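Local coordinates for protein D,D-dipeptidase/D,D-carboxypeptidase (Enterococcus faecalis, PDB 4MUQ) that probably cleaves D-Ala-D-Ala and removes the C-terminal D-alanine from peptidoglycan precursors, as a zinc-dependent D,D-peptidase of vancomycin resistance, at residues M3-L8 with K224-I229; L18-K23 with F185-Y190; N30-L35 with L46-V51. One frame throughout, in Å; residues are numbered along the deposited sequence.

Contact 1 of 3, residues M3-L8 with K224-I229; sequences MKTIEL and KTLIKI
Residues Lys4 to Leu8 pair antiparallel with Thr225 to Ile229, the two short strands running 4.5 Å apart at closest approach with their directions 151° apart. Lys4, Ile6 and Leu8 each exchange two backbone bonds with Ile229, Ile227 and Thr225; the Lys4 N to Ile229 O bond is 2.6 Å long and almost straight. At the non-hydrogen-bonded pairs Thr5–Lys228 and Glu7–Leu226, CA-H groups turn to the carbonyls, as Lys228 CA does to Lys4 O at 3.2 Å. On the face of Ile6, Leu8, Ile227 and Ile229, side chains cross on a slant: Ile6 CG1 meets Ile229 CG1 at 3.6 Å, and Leu8 CD1 meets Ile227 CD1 at 3.6 Å. The face of Thr5, Glu7, Leu226 and Lys228 is more exposed. There Glu7, CG anti to the backbone N (chi1 -177°) and extended beyond it, lays OE1 3.2 Å from Lys224 CE, while Lys224 NZ turns off to a salt bridge with Glu9. Lys228 NZ, 3.7 Å from Met3 CE, pairs with Glu199. The isoleucine face also touches Tyr216, Tyr235 and Val247, making this a two-stranded antiparallel ribbon packed by that face against the four-stranded sheet that includes 213-219, 234-239 and 244-250.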
loop_
_atom_site.group_PDB
_atom_site.type_symbol
_atom_site.label_atom_id
_atom_site.label_comp_id
_atom_site.label_asym_id
_atom_site.label_seq_id
_atom_site.Cartn_x
_atom_site.Cartn_y
_atom_site.Cartn_z
ATOM N N MET A 3 -29.041 10.068 -1.909
ATOM C CA MET A 3 -27.648 10.161 -2.312
ATOM C C MET A 3 -27.050 11.379 -1.631
ATOM O O MET A 3 -27.745 12.367 -1.413
ATOM C CB MET A 3 -27.544 10.309 -3.832
ATOM C CG MET A 3 -28.170 9.163 -4.623
ATOM S SD MET A 3 -27.284 7.605 -4.414
ATOM C CE MET A 3 -25.646 8.075 -4.969
ATOM N N LYS A 4 -25.773 11.312 -1.272
ATOM C CA LYS A 4 -25.114 12.474 -0.686
ATOM C C LYS A 4 -23.907 12.894 -1.514
ATOM O O LYS A 4 -23.264 12.068 -2.161
ATOM C CB LYS A 4 -24.710 12.204 0.764
ATOM C CG LYS A 4 -23.648 11.136 0.925
ATOM C CD LYS A 4 -23.475 10.740 2.385
ATOM C CE LYS A 4 -22.969 11.896 3.238
ATOM N NZ LYS A 4 -21.545 11.698 3.642
ATOM N N THR A 5 -23.613 14.189 -1.488
ATOM C CA THR A 5 -22.533 14.745 -2.286
ATOM C C THR A 5 -21.285 14.959 -1.448
ATOM O O THR A 5 -21.347 15.512 -0.347
ATOM C CB THR A 5 -22.952 16.083 -2.925
ATOM O OG1 THR A 5 -24.163 15.891 -3.660
ATOM C CG2 THR A 5 -21.874 16.593 -3.868
ATOM N N ILE A 6 -20.157 14.509 -1.980
ATOM C CA ILE A 6 -18.864 14.722 -1.352
ATOM C C ILE A 6 -18.079 15.697 -2.216
ATOM O O ILE A 6 -17.914 15.487 -3.418
ATOM C CB ILE A 6 -18.083 13.406 -1.235
ATOM C CG1 ILE A 6 -18.948 12.318 -0.588
ATOM C CG2 ILE A 6 -16.777 13.608 -0.461
ATOM C CD1 ILE A 6 -19.303 12.585 0.862
ATOM N N GLU A 7 -17.607 16.768 -1.592
ATOM C CA GLU A 7 -16.878 17.811 -2.288
ATOM C C GLU A 7 -15.410 17.772 -1.875
ATOM O O GLU A 7 -15.086 17.954 -0.700
ATOM C CB GLU A 7 -17.501 19.155 -1.927
ATOM C CG GLU A 7 -16.909 20.362 -2.605
ATOM C CD GLU A 7 -17.660 21.624 -2.229
ATOM O OE1 GLU A 7 -17.158 22.376 -1.368
ATOM O OE2 GLU A 7 -18.760 21.851 -2.781
ATOM N N LEU A 8 -14.523 17.534 -2.837
ATOM C CA LEU A 8 -13.103 17.374 -2.529
ATOM C C LEU A 8 -12.222 18.434 -3.181
ATOM O O LEU A 8 -12.409 18.779 -4.347
ATOM C CB LEU A 8 -12.617 15.986 -2.949
ATOM C CG LEU A 8 -13.346 14.783 -2.354
ATOM C CD1 LEU A 8 -14.507 14.362 -3.230
ATOM C CD2 LEU A 8 -12.407 13.630 -2.154
ATOM N N LYS A 224 -12.720 22.060 -7.160
ATOM C CA LYS A 224 -13.508 21.120 -6.371
ATOM C C LYS A 224 -14.043 19.990 -7.237
ATOM O O LYS A 224 -14.607 20.224 -8.308
ATOM C CB LYS A 224 -14.673 21.834 -5.680
ATOM C CG LYS A 224 -14.295 22.548 -4.392
ATOM C CD LYS A 224 -15.357 23.553 -3.986
ATOM C CE LYS A 224 -14.942 24.298 -2.725
ATOM N NZ LYS A 224 -13.715 25.125 -2.929
ATOM N N THR A 225 -13.874 18.766 -6.757
ATOM C CA THR A 225 -14.389 17.589 -7.434
ATOM C C THR A 225 -15.632 17.137 -6.683
ATOM O O THR A 225 -15.626 17.060 -5.454
ATOM C CB THR A 225 -13.335 16.466 -7.456
ATOM O OG1 THR A 225 -12.189 16.913 -8.192
ATOM C CG2 THR A 225 -13.880 15.207 -8.112
ATOM N N LEU A 226 -16.704 16.859 -7.415
ATOM C CA LEU A 226 -17.946 16.432 -6.788
ATOM C C LEU A 226 -18.202 14.949 -7.015
ATOM O O LEU A 226 -18.180 14.466 -8.148
ATOM C CB LEU A 226 -19.111 17.263 -7.309
ATOM C CG LEU A 226 -18.917 18.760 -7.093
ATOM C CD1 LEU A 226 -20.010 19.536 -7.815
ATOM C CD2 LEU A 226 -18.924 19.077 -5.613
ATOM N N ILE A 227 -18.441 14.237 -5.920
ATOM C CA ILE A 227 -18.690 12.801 -5.945
ATOM C C ILE A 227 -20.009 12.554 -5.229
ATOM O O ILE A 227 -20.287 13.186 -4.207
ATOM C CB ILE A 227 -17.561 12.034 -5.227
ATOM C CG1 ILE A 227 -16.242 12.199 -5.986
ATOM C CG2 ILE A 227 -17.899 10.558 -5.093
ATOM C CD1 ILE A 227 -15.065 11.488 -5.342
ATOM N N LYS A 228 -20.846 11.673 -5.766
ATOM C CA LYS A 228 -22.061 11.316 -5.044
ATOM C C LYS A 228 -22.048 9.874 -4.529
ATOM O O LYS A 228 -21.579 8.952 -5.199
ATOM C CB LYS A 228 -23.328 11.638 -5.844
ATOM C CG LYS A 228 -23.457 10.916 -7.160
ATOM C CD LYS A 228 -24.849 11.132 -7.718
ATOM C CE LYS A 228 -25.107 10.233 -8.901
ATOM N NZ LYS A 228 -24.905 8.795 -8.568
ATOM N N ILE A 229 -22.559 9.712 -3.311
ATOM C CA ILE A 229 -22.474 8.464 -2.568
ATOM C C ILE A 229 -23.846 8.170 -1.982
ATOM O O ILE A 229 -24.546 9.091 -1.560
ATOM C CB ILE A 229 -21.492 8.611 -1.391
ATOM C CG1 ILE A 229 -20.128 9.117 -1.872
ATOM C CG2 ILE A 229 -21.340 7.304 -0.635
ATOM C CD1 ILE A 229 -19.315 8.092 -2.632
#

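Contact 2 of 3, residues L18-K23 with F185-Y190; sequences LLLVNK and FSLEEY. With PE3 (3,6,9,12,15,18,21,24,27,30,33,36,39-tridecaoxahentetracontane-1,41-diol), chain H.
Leu20 and Asn22, in an irregular segment, meet Leu187 and Glu188 in the first turn of helix 187-194, whose start is closed by a capping box. In that box Ser186, at the N-cap, accepts from Glu189 N through OG, while Glu189 OE1 takes two bonds in return, from Ser186 N at 2.9 Å and from Ser186 OG. The same carboxylate oxygen forms a salt bridge to Lys156.

The polar link across the contact is a single side-chain bond. Asn22 ND2 donates to Glu188 OE2 at 3.0 Å, nearly straight at 175°; the two groups reach tip to tip, the acceptor lying in the amide plane and offering its anti lone pair, with amide and carboxylate only 10° from coplanar. Glu188 OE1 is engaged by Arg151, so both carboxylate oxygens are held, which probably fixes the rotation of the group and favours its charged form. Side chains also meet backbone carbonyls of 18-23: Leu19 O accepts from Arg170 NH2, and Asn22 O is hydrogen-bonded to His105 ND1. A methyl, Leu187 CD2, rests on the first of these carbonyl oxygens, 3.7 Å from Leu19 O.

Apolar side chains meet beside the amide–carboxylate bond. Leu20 has CG anti to its backbone N (chi1 178°), and its CD1 branch lies 4.0 Å from Leu187 CG while its side chain crosses that of Glu188 at about a right angle. The contact is buried, and Leu187 comes within about 9 Å, side chain to side chain, of the zinc ligand His168. Farther along the helix, the hydroxyl of Tyr190 is hydrogen-bonded to His176 ND1, and the edge of its ring is approached close to the ring plane by the CD2 methyl of Leu18, 4.1 Å from CE2.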
loop_
_atom_site.group_PDB
_atom_site.type_symbol
_atom_site.label_atom_id
_atom_site.label_comp_id
_atom_site.label_asym_id
_atom_site.label_seq_id
_atom_site.Cartn_x
_atom_site.Cartn_y
_atom_site.Cartn_z
ATOM N N LEU A 18 -4.748 4.369 -1.589
ATOM C CA LEU A 18 -4.379 3.955 -2.942
ATOM C C LEU A 18 -3.372 4.866 -3.639
ATOM O O LEU A 18 -3.230 4.818 -4.863
ATOM C CB LEU A 18 -5.628 3.773 -3.807
ATOM C CG LEU A 18 -6.446 2.526 -3.466
ATOM C CD1 LEU A 18 -7.854 2.615 -4.023
ATOM C CD2 LEU A 18 -5.734 1.307 -4.044
ATOM N N LEU A 19 -2.639 5.671 -2.873
ATOM C CA LEU A 19 -1.618 6.510 -3.480
ATOM C C LEU A 19 -0.604 5.681 -4.241
ATOM O O LEU A 19 -0.018 4.737 -3.692
ATOM C CB LEU A 19 -0.853 7.299 -2.413
ATOM C CG LEU A 19 -1.689 8.257 -1.576
ATOM C CD1 LEU A 19 -0.811 8.885 -0.510
ATOM C CD2 LEU A 19 -2.357 9.335 -2.449
ATOM N N LEU A 20 -0.341 6.059 -5.485
ATOM C CA LEU A 20 0.790 5.494 -6.202
ATOM C C LEU A 20 2.014 6.375 -5.978
ATOM O O LEU A 20 2.071 7.508 -6.469
ATOM C CB LEU A 20 0.480 5.394 -7.695
ATOM C CG LEU A 20 1.629 4.851 -8.551
ATOM C CD1 LEU A 20 2.045 3.451 -8.097
ATOM C CD2 LEU A 20 1.231 4.816 -10.002
ATOM N N VAL A 21 2.981 5.869 -5.211
ATOM C CA VAL A 21 4.187 6.617 -4.865
ATOM C C VAL A 21 5.368 5.885 -5.477
ATOM O O VAL A 21 5.616 4.718 -5.157
ATOM C CB VAL A 21 4.388 6.694 -3.342
ATOM C CG1 VAL A 21 5.659 7.473 -3.000
ATOM C CG2 VAL A 21 3.176 7.348 -2.687
ATOM N N ASN A 22 6.046 6.527 -6.416
ATOM C CA ASN A 22 7.176 5.900 -7.099
ATOM C C ASN A 22 8.080 6.994 -7.664
ATOM O O ASN A 22 7.904 8.176 -7.329
ATOM C CB ASN A 22 6.707 4.860 -8.139
ATOM C CG ASN A 22 5.982 5.474 -9.326
ATOM O OD1 ASN A 22 6.072 6.678 -9.577
ATOM N ND2 ASN A 22 5.282 4.642 -10.074
ATOM N N LYS A 23 9.040 6.634 -8.509
ATOM C CA LYS A 23 9.973 7.625 -9.039
ATOM C C LYS A 23 9.240 8.738 -9.785
ATOM O O LYS A 23 9.627 9.902 -9.709
ATOM C CB LYS A 23 11.010 6.977 -9.957
ATOM C CG LYS A 23 12.053 7.953 -10.479
ATOM C CD LYS A 23 12.994 7.286 -11.472
ATOM C CE LYS A 23 14.038 8.269 -11.983
ATOM N NZ LYS A 23 14.813 7.706 -13.125
ATOM N N PHE A 185 -1.480 -7.836 -10.976
ATOM C CA PHE A 185 -1.152 -6.423 -11.166
ATOM C C PHE A 185 -0.182 -5.897 -10.131
ATOM O O PHE A 185 -0.356 -6.140 -8.936
ATOM C CB PHE A 185 -2.412 -5.564 -11.020
ATOM C CG PHE A 185 -3.340 -5.595 -12.196
ATOM C CD1 PHE A 185 -2.903 -5.963 -13.457
ATOM C CD2 PHE A 185 -4.672 -5.227 -12.025
ATOM C CE1 PHE A 185 -3.789 -5.963 -14.536
ATOM C CE2 PHE A 185 -5.560 -5.225 -13.088
ATOM C CZ PHE A 185 -5.120 -5.595 -14.343
ATOM N N SER A 186 0.804 -5.131 -10.590
ATOM C CA SER A 186 1.518 -4.196 -9.731
ATOM C C SER A 186 0.572 -3.043 -9.409
ATOM O O SER A 186 -0.460 -2.870 -10.077
ATOM C CB SER A 186 2.741 -3.641 -10.457
ATOM O OG SER A 186 2.360 -2.880 -11.599
ATOM N N LEU A 187 0.927 -2.230 -8.425
ATOM C CA LEU A 187 0.107 -1.060 -8.108
ATOM C C LEU A 187 0.047 -0.086 -9.287
ATOM O O LEU A 187 -0.999 0.522 -9.526
ATOM C CB LEU A 187 0.571 -0.373 -6.818
ATOM C CG LEU A 187 -0.315 0.789 -6.341
ATOM C CD1 LEU A 187 -1.777 0.352 -6.123
ATOM C CD2 LEU A 187 0.266 1.356 -5.063
ATOM N N GLU A 188 1.145 0.049 -10.032
ATOM C CA GLU A 188 1.158 0.861 -11.257
ATOM C C GLU A 188 0.068 0.405 -12.226
ATOM O O GLU A 188 -0.695 1.222 -12.753
ATOM C CB GLU A 188 2.519 0.762 -11.954
ATOM C CG GLU A 188 3.636 1.610 -11.316
ATOM C CD GLU A 188 4.230 1.026 -10.036
ATOM O OE1 GLU A 188 3.956 -0.147 -9.701
ATOM O OE2 GLU A 188 4.979 1.771 -9.362
ATOM N N GLU A 189 0.003 -0.900 -12.462
ATOM C CA GLU A 189 -0.991 -1.439 -13.373
ATOM C C GLU A 189 -2.411 -1.217 -12.863
ATOM O O GLU A 189 -3.287 -0.849 -13.642
ATOM C CB GLU A 189 -0.719 -2.920 -13.629
ATOM C CG GLU A 189 0.475 -3.172 -14.535
ATOM C CD GLU A 189 0.986 -4.589 -14.428
ATOM O OE1 GLU A 189 1.508 -4.939 -13.349
ATOM O OE2 GLU A 189 0.862 -5.350 -15.416
ATOM N N TYR A 190 -2.630 -1.432 -11.568
ATOM C CA TYR A 190 -3.957 -1.246 -10.988
ATOM C C TYR A 190 -4.406 0.214 -11.095
ATOM O O TYR A 190 -5.575 0.499 -11.359
ATOM C CB TYR A 190 -3.990 -1.718 -9.533
ATOM C CG TYR A 190 -5.381 -1.702 -8.940
ATOM C CD1 TYR A 190 -6.385 -2.494 -9.469
ATOM C CD2 TYR A 190 -5.690 -0.893 -7.846
ATOM C CE1 TYR A 190 -7.666 -2.482 -8.940
ATOM C CE2 TYR A 190 -6.974 -0.883 -7.301
ATOM C CZ TYR A 190 -7.951 -1.682 -7.859
ATOM O OH TYR A 190 -9.231 -1.701 -7.342
HETATM O O43 PE3 H . 8.729 5.533 -16.550
HETATM C C42 PE3 H . 8.595 4.669 -15.419
HETATM C C41 PE3 H . 9.926 3.999 -15.034
HETATM O O40 PE3 H . 9.649 3.180 -13.872
HETATM C C39 PE3 H . 9.145 4.150 -12.954
HETATM C C38 PE3 H . 8.666 3.765 -11.598
HETATM O O37 PE3 H . 8.266 5.050 -11.110
#

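Contact 3 of 3, residues N30-L35 with L46-V51; sequences NNVKGL and LMKRDV. With PE3 (3,6,9,12,15,18,21,24,27,30,33,36,39-tridecaoxahentetracontane-1,41-diol), chain K.
The guanidinium of Arg49 stands beside Gly34, whose CA is 3.9 Å from NH1, and O43 of a bound glycol chain lies in the guanidinium plane at its edge, 3.6 Å from NH1. The same glycol is hydrogen-bonded to the other segment, accepting from Gly34 N through O40 at 3.3 Å, and merely lies near Arg49. Two carbonyls of the irregular 30-35 segment are gripped by residues of 46-51. Lys48 NZ donates to Lys33 O at 2.8 Å, coming in nearly along the C=O axis; bends at chi3 and chi4, the latter 75°, turn the ammonium back to this carbonyl. Gly34 O accepts from Arg49 N, also at 2.8 Å, through a bond bent to 137°. Lys48 holds the N-cap position and Arg49 opens helix 49-62, so this carbonyl receives an N-H from the helix start. The junction belongs to a β-hairpin: strands 35-39 and 45-48 run antiparallel, and Leu35 faces Lys48 as a non-hydrogen-bonded pair whose side chains diverge. Leu35 CA-H points to Met47 O, and its CD2 methyl presses on the peptide between Met47 and Lys48, 3.6 Å from Lys48 N. Leu35 and Leu46 both touch Tyr74. The Met47 CB departs from segment 30-35, its side chain touching Ala38 of the partner strand.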
loop_
_atom_site.group_PDB
_atom_site.type_symbol
_atom_site.label_atom_id
_atom_site.label_comp_id
_atom_site.label_asym_id
_atom_site.label_seq_id
_atom_site.Cartn_x
_atom_site.Cartn_y
_atom_site.Cartn_z
ATOM N N ASN A 30 3.196 15.112 3.552
ATOM C CA ASN A 30 4.012 14.382 4.515
ATOM C C ASN A 30 3.262 14.143 5.816
ATOM O O ASN A 30 3.692 13.358 6.665
ATOM C CB ASN A 30 5.313 15.144 4.799
ATOM C CG ASN A 30 5.074 16.609 5.172
ATOM O OD1 ASN A 30 3.981 16.996 5.593
ATOM N ND2 ASN A 30 6.108 17.429 5.018
ATOM N N ASN A 31 2.128 14.823 5.951
ATOM C CA ASN A 31 1.410 14.905 7.214
ATOM C C ASN A 31 0.628 13.644 7.561
ATOM O O ASN A 31 -0.568 13.709 7.852
ATOM C CB ASN A 31 0.473 16.116 7.199
ATOM C CG ASN A 31 0.037 16.534 8.588
ATOM O OD1 ASN A 31 0.678 16.190 9.580
ATOM N ND2 ASN A 31 -1.056 17.284 8.665
ATOM N N VAL A 32 1.307 12.502 7.529
ATOM C CA VAL A 32 0.727 11.247 7.982
ATOM C C VAL A 32 0.405 11.359 9.456
ATOM O O VAL A 32 1.241 11.794 10.246
ATOM C CB VAL A 32 1.716 10.061 7.836
ATOM C CG1 VAL A 32 1.043 8.756 8.221
ATOM C CG2 VAL A 32 2.235 9.974 6.426
ATOM N N LYS A 33 -0.810 10.977 9.827
ATOM C CA LYS A 33 -1.134 10.840 11.240
ATOM C C LYS A 33 -1.860 9.532 11.526
ATOM O O LYS A 33 -2.139 8.746 10.617
ATOM C CB LYS A 33 -1.910 12.054 11.767
ATOM C CG LYS A 33 -1.054 13.312 11.835
ATOM C CD LYS A 33 -1.733 14.444 12.578
ATOM C CE LYS A 33 -1.583 15.746 11.805
ATOM N NZ LYS A 33 -2.117 16.922 12.548
ATOM N N GLY A 34 -2.150 9.295 12.798
ATOM C CA GLY A 34 -2.714 8.028 13.207
ATOM C C GLY A 34 -1.661 6.933 13.205
ATOM O O GLY A 34 -1.998 5.756 13.090
ATOM N N LEU A 35 -0.390 7.314 13.337
ATOM C CA LEU A 35 0.687 6.331 13.416
ATOM C C LEU A 35 0.712 5.741 14.803
ATOM O O LEU A 35 0.599 6.468 15.799
ATOM C CB LEU A 35 2.048 6.963 13.108
ATOM C CG LEU A 35 2.259 7.388 11.662
ATOM C CD1 LEU A 35 3.583 8.128 11.497
ATOM C CD2 LEU A 35 2.216 6.178 10.730
ATOM N N LEU A 46 6.509 1.949 13.501
ATOM C CA LEU A 46 5.163 2.518 13.451
ATOM C C LEU A 46 4.491 2.233 12.130
ATOM O O LEU A 46 5.158 2.048 11.115
ATOM C CB LEU A 46 5.234 4.033 13.639
ATOM C CG LEU A 46 6.053 4.552 14.815
ATOM C CD1 LEU A 46 6.024 6.075 14.836
ATOM C CD2 LEU A 46 5.519 3.984 16.126
ATOM N N MET A 47 3.157 2.159 12.156
ATOM C CA MET A 47 2.334 2.025 10.953
ATOM C C MET A 47 1.058 2.814 11.177
ATOM O O MET A 47 0.709 3.120 12.316
ATOM C CB MET A 47 1.947 0.564 10.702
ATOM C CG MET A 47 3.097 -0.360 10.360
ATOM S SD MET A 47 3.887 0.032 8.807
ATOM C CE MET A 47 2.633 -0.505 7.639
ATOM N N LYS A 48 0.341 3.115 10.102
ATOM C CA LYS A 48 -0.994 3.671 10.288
ATOM C C LYS A 48 -1.823 2.675 11.108
ATOM O O LYS A 48 -1.706 1.448 10.920
ATOM C CB LYS A 48 -1.677 3.957 8.949
ATOM C CG LYS A 48 -1.101 5.155 8.190
ATOM C CD LYS A 48 -2.049 5.630 7.098
ATOM C CE LYS A 48 -3.354 6.163 7.682
ATOM N NZ LYS A 48 -3.193 7.518 8.297
ATOM N N ARG A 49 -2.642 3.204 12.016
ATOM C CA ARG A 49 -3.380 2.399 12.983
ATOM C C ARG A 49 -4.178 1.262 12.345
ATOM O O ARG A 49 -4.087 0.110 12.782
ATOM C CB ARG A 49 -4.314 3.288 13.814
ATOM C CG ARG A 49 -5.137 2.532 14.863
ATOM C CD ARG A 49 -6.053 3.466 15.655
ATOM N NE ARG A 49 -5.355 4.140 16.751
ATOM C CZ ARG A 49 -4.929 5.401 16.716
ATOM N NH1 ARG A 49 -5.128 6.147 15.634
ATOM N NH2 ARG A 49 -4.306 5.921 17.770
ATOM N N ASP A 50 -4.963 1.569 11.320
ATOM C CA ASP A 50 -5.788 0.536 10.703
ATOM C C ASP A 50 -4.932 -0.529 10.018
ATOM O O ASP A 50 -5.290 -1.708 10.006
ATOM C CB ASP A 50 -6.823 1.152 9.755
ATOM C CG ASP A 50 -7.819 2.041 10.482
ATOM O OD1 ASP A 50 -8.077 1.792 11.683
ATOM O OD2 ASP A 50 -8.335 2.991 9.857
ATOM N N VAL A 51 -3.783 -0.120 9.494
ATOM C CA VAL A 51 -2.842 -1.044 8.868
ATOM C C VAL A 51 -2.175 -1.978 9.907
ATOM O O VAL A 51 -2.015 -3.187 9.678
ATOM C CB VAL A 51 -1.782 -0.282 8.053
ATOM C CG1 VAL A 51 -0.880 -1.245 7.335
ATOM C CG2 VAL A 51 -2.460 0.648 7.043
HETATM O O43 PE3 K . -4.306 9.651 16.002
HETATM C C42 PE3 K . -4.379 11.064 16.223
HETATM C C41 PE3 K . -2.980 11.628 16.497
HETATM O O40 PE3 K . -2.160 11.345 15.349
HETATM C C39 PE3 K . -0.800 11.839 15.410
HETATM C C38 PE3 K . 0.174 11.365 16.501
HETATM O O37 PE3 K . -0.223 11.668 17.847
#

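Contact 1 joins the chain's start to strand 224-230 and so encloses the other two in sequence; contact 3, the most local, falls within the span of contact 2. In space the centre of contact 1 is 25 Å from those of both others, which lie 19 Å apart, their nearest atoms about 8 Å. No secondary-structure element is shared, but contacts 2 and 3 draw on the same irregular region between strands 3-9 and 35-39. That region leads from the outlying β layers, past helix 187-194, to the hairpin and helix 49-62, in the part of the Hedgehog/DD-peptidase fold near the zinc.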